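Local coordinates for RNA-dependent RNA Polymerase (Bombyx mori cytoplasmic polyhedrosis virus, PDB 6TZ0) that catalyses RNA-templated RNA synthesis inside the virus, making plus strands by conservative transcription and complementary minus strands during genome replication, at the interface of chains A and B. Residues are numbered along the deposited sequence; one frame, centred on the assembly and turned at random. Chains: chain A, RNA-dependent RNA Polymerase; chain B, Viral structural protein 4.

The interface of chains A and B. Residues chain A 97, 354, 358-361, 633-634; chain B 469, 495-498, 500.
This heteromeric contact joins the polymerase to Viral structural protein 4 in the deposited one-to-one assembly and likely contributes to holding them together. The guanidinium of B:Arg469, from helix 468-476, lies on the phenyl ring of A:Phe358, in the loop following polymerase helix 349-356, and this cation-pi pair dominates one half of the patch. The two side chains reach toward each other tip to tip, with CG anti to the backbone N in both, and their flat groups are nearly parallel, 13° apart. NH2 of B:Arg469 sits over the ring face, 3.7 Å from the ring centroid of A:Phe358. A bend at chi2 of B:Arg469 (-103°) turns its chain to meet the ring. NH2 of B:Arg469 also makes a long salt bridge, 3.8 Å, to the carboxylate OD1 of A:Asp354, which approaches the guanidinium at its edge, in plane; the acid may thus help set the rotation of the arginine head. B:Arg500 crosses A:Phe358 at about a right angle, its NH2 3.6 Å from CE1 of A:Phe358, coming in at the CD1/CE1 rim on the same side as B:Arg469, with A:Pro359 CD behind the ring.

B:Ala496, at the end of 3-10 helix 492-496, carries the apolar half. Its CB rests against A:Pro359 and against CD1 of A:Ile361, the latter 3.9 Å from CB of B:Ala496. A:Glu634 and B:Asp495 run side by side with carboxylate planes almost perpendicular; if both are charged they would repel, so one may be protonated, or the approach may reflect the limits of the model; the structure does not show which. Their main chains join through A:Glu634 N, which donates to B:Asp495 O at 3.3 Å, from 44° out of the carbonyl plane.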
# COMPACT_ATOMS: atom_id res chain seq x y z
N GLN A 97 -7.44 19.48 -19.73
CA GLN A 97 -8.01 18.14 -19.70
C GLN A 97 -7.31 17.17 -20.64
O GLN A 97 -6.66 16.22 -20.19
CB GLN A 97 -9.48 18.20 -20.07
CG GLN A 97 -10.18 16.88 -20.06
CD GLN A 97 -11.60 16.99 -20.54
OE1 GLN A 97 -12.07 18.07 -20.86
NE2 GLN A 97 -12.28 15.88 -20.60
N ASP A 354 -3.79 12.76 -13.58
CA ASP A 354 -5.01 12.53 -14.34
C ASP A 354 -5.00 11.17 -15.02
O ASP A 354 -6.03 10.72 -15.52
CB ASP A 354 -5.18 13.65 -15.37
CG ASP A 354 -6.61 13.82 -15.82
OD1 ASP A 354 -7.51 13.13 -15.29
OD2 ASP A 354 -6.85 14.65 -16.72
N PHE A 358 -7.41 9.15 -11.77
CA PHE A 358 -8.70 9.72 -12.16
C PHE A 358 -9.67 8.59 -12.50
O PHE A 358 -9.31 7.68 -13.25
CB PHE A 358 -8.55 10.65 -13.36
CG PHE A 358 -9.74 11.54 -13.60
CD1 PHE A 358 -9.86 12.75 -12.93
CD2 PHE A 358 -10.75 11.16 -14.45
CE1 PHE A 358 -10.95 13.57 -13.14
CE2 PHE A 358 -11.85 11.97 -14.64
CZ PHE A 358 -11.94 13.18 -13.99
N PRO A 359 -10.90 8.62 -11.99
CA PRO A 359 -11.82 7.50 -12.19
C PRO A 359 -12.38 7.45 -13.60
O PRO A 359 -12.42 8.45 -14.32
CB PRO A 359 -12.93 7.77 -11.17
CG PRO A 359 -12.92 9.23 -11.02
CD PRO A 359 -11.50 9.67 -11.14
N ARG A 360 -12.85 6.26 -13.99
CA ARG A 360 -13.39 6.08 -15.33
C ARG A 360 -14.46 5.00 -15.34
O ARG A 360 -14.56 4.19 -14.42
CB ARG A 360 -12.28 5.73 -16.32
CG ARG A 360 -11.55 4.46 -16.04
CD ARG A 360 -10.52 4.28 -17.12
NE ARG A 360 -9.77 3.04 -17.02
CZ ARG A 360 -8.91 2.63 -17.94
NH1 ARG A 360 -8.71 3.36 -19.02
NH2 ARG A 360 -8.27 1.48 -17.79
N ILE A 361 -15.33 5.10 -16.34
CA ILE A 361 -16.46 4.20 -16.52
C ILE A 361 -16.33 3.42 -17.82
O ILE A 361 -16.20 4.01 -18.89
CB ILE A 361 -17.77 5.01 -16.60
CG1 ILE A 361 -18.30 5.30 -15.20
CG2 ILE A 361 -18.80 4.28 -17.44
CD1 ILE A 361 -18.95 6.66 -15.08
N ALA A 633 -11.75 13.57 -8.64
CA ALA A 633 -13.12 13.10 -8.72
C ALA A 633 -13.27 11.79 -7.95
O ALA A 633 -12.29 11.12 -7.63
CB ALA A 633 -13.55 12.91 -10.17
N GLU A 634 -14.51 11.43 -7.64
CA GLU A 634 -14.78 10.33 -6.73
C GLU A 634 -15.15 9.08 -7.52
O GLU A 634 -15.63 9.16 -8.65
CB GLU A 634 -15.90 10.73 -5.76
CG GLU A 634 -15.94 9.96 -4.45
CD GLU A 634 -16.79 8.72 -4.52
OE1 GLU A 634 -17.75 8.72 -5.32
OE2 GLU A 634 -16.51 7.75 -3.78
N ARG B 469 -18.72 14.68 -18.89
CA ARG B 469 -17.49 14.98 -18.19
C ARG B 469 -16.86 16.27 -18.71
O ARG B 469 -16.46 17.14 -17.93
CB ARG B 469 -16.54 13.78 -18.31
CG ARG B 469 -15.23 13.82 -17.55
CD ARG B 469 -14.11 14.14 -18.50
NE ARG B 469 -12.78 14.16 -17.91
CZ ARG B 469 -11.95 13.13 -17.91
NH1 ARG B 469 -12.31 11.98 -18.45
NH2 ARG B 469 -10.74 13.25 -17.37
N ASP B 495 -20.18 10.35 -10.27
CA ASP B 495 -19.03 10.72 -9.45
C ASP B 495 -17.75 10.79 -10.26
O ASP B 495 -16.84 11.54 -9.91
CB ASP B 495 -18.87 9.71 -8.32
CG ASP B 495 -19.95 9.81 -7.29
OD1 ASP B 495 -20.47 10.93 -7.09
OD2 ASP B 495 -20.29 8.78 -6.67
N ALA B 496 -17.65 10.01 -11.33
CA ALA B 496 -16.53 10.09 -12.25
C ALA B 496 -16.69 11.21 -13.27
O ALA B 496 -15.79 11.40 -14.10
CB ALA B 496 -16.37 8.75 -12.98
N THR B 497 -17.77 11.94 -13.22
CA THR B 497 -18.16 12.85 -14.29
C THR B 497 -18.37 14.28 -13.83
O THR B 497 -17.90 15.21 -14.50
CB THR B 497 -19.41 12.28 -14.95
OG1 THR B 497 -19.10 11.01 -15.53
CG2 THR B 497 -19.91 13.18 -16.02
N ILE B 498 -19.05 14.49 -12.70
CA ILE B 498 -19.15 15.82 -12.10
C ILE B 498 -17.75 16.22 -11.64
O ILE B 498 -16.90 15.37 -11.37
CB ILE B 498 -20.15 15.83 -10.93
CG1 ILE B 498 -21.48 15.17 -11.31
CG2 ILE B 498 -20.52 17.24 -10.49
CD1 ILE B 498 -22.22 15.86 -12.39
N ARG B 500 -14.31 17.85 -9.86
CA ARG B 500 -13.53 17.25 -8.79
C ARG B 500 -13.83 17.89 -7.44
O ARG B 500 -13.57 19.08 -7.22
CB ARG B 500 -12.05 17.31 -9.16
CG ARG B 500 -11.58 18.64 -9.69
CD ARG B 500 -10.15 18.54 -10.13
NE ARG B 500 -9.98 17.64 -11.26
CZ ARG B 500 -8.80 17.17 -11.64
NH1 ARG B 500 -7.71 17.49 -10.97
NH2 ARG B 500 -8.72 16.36 -12.69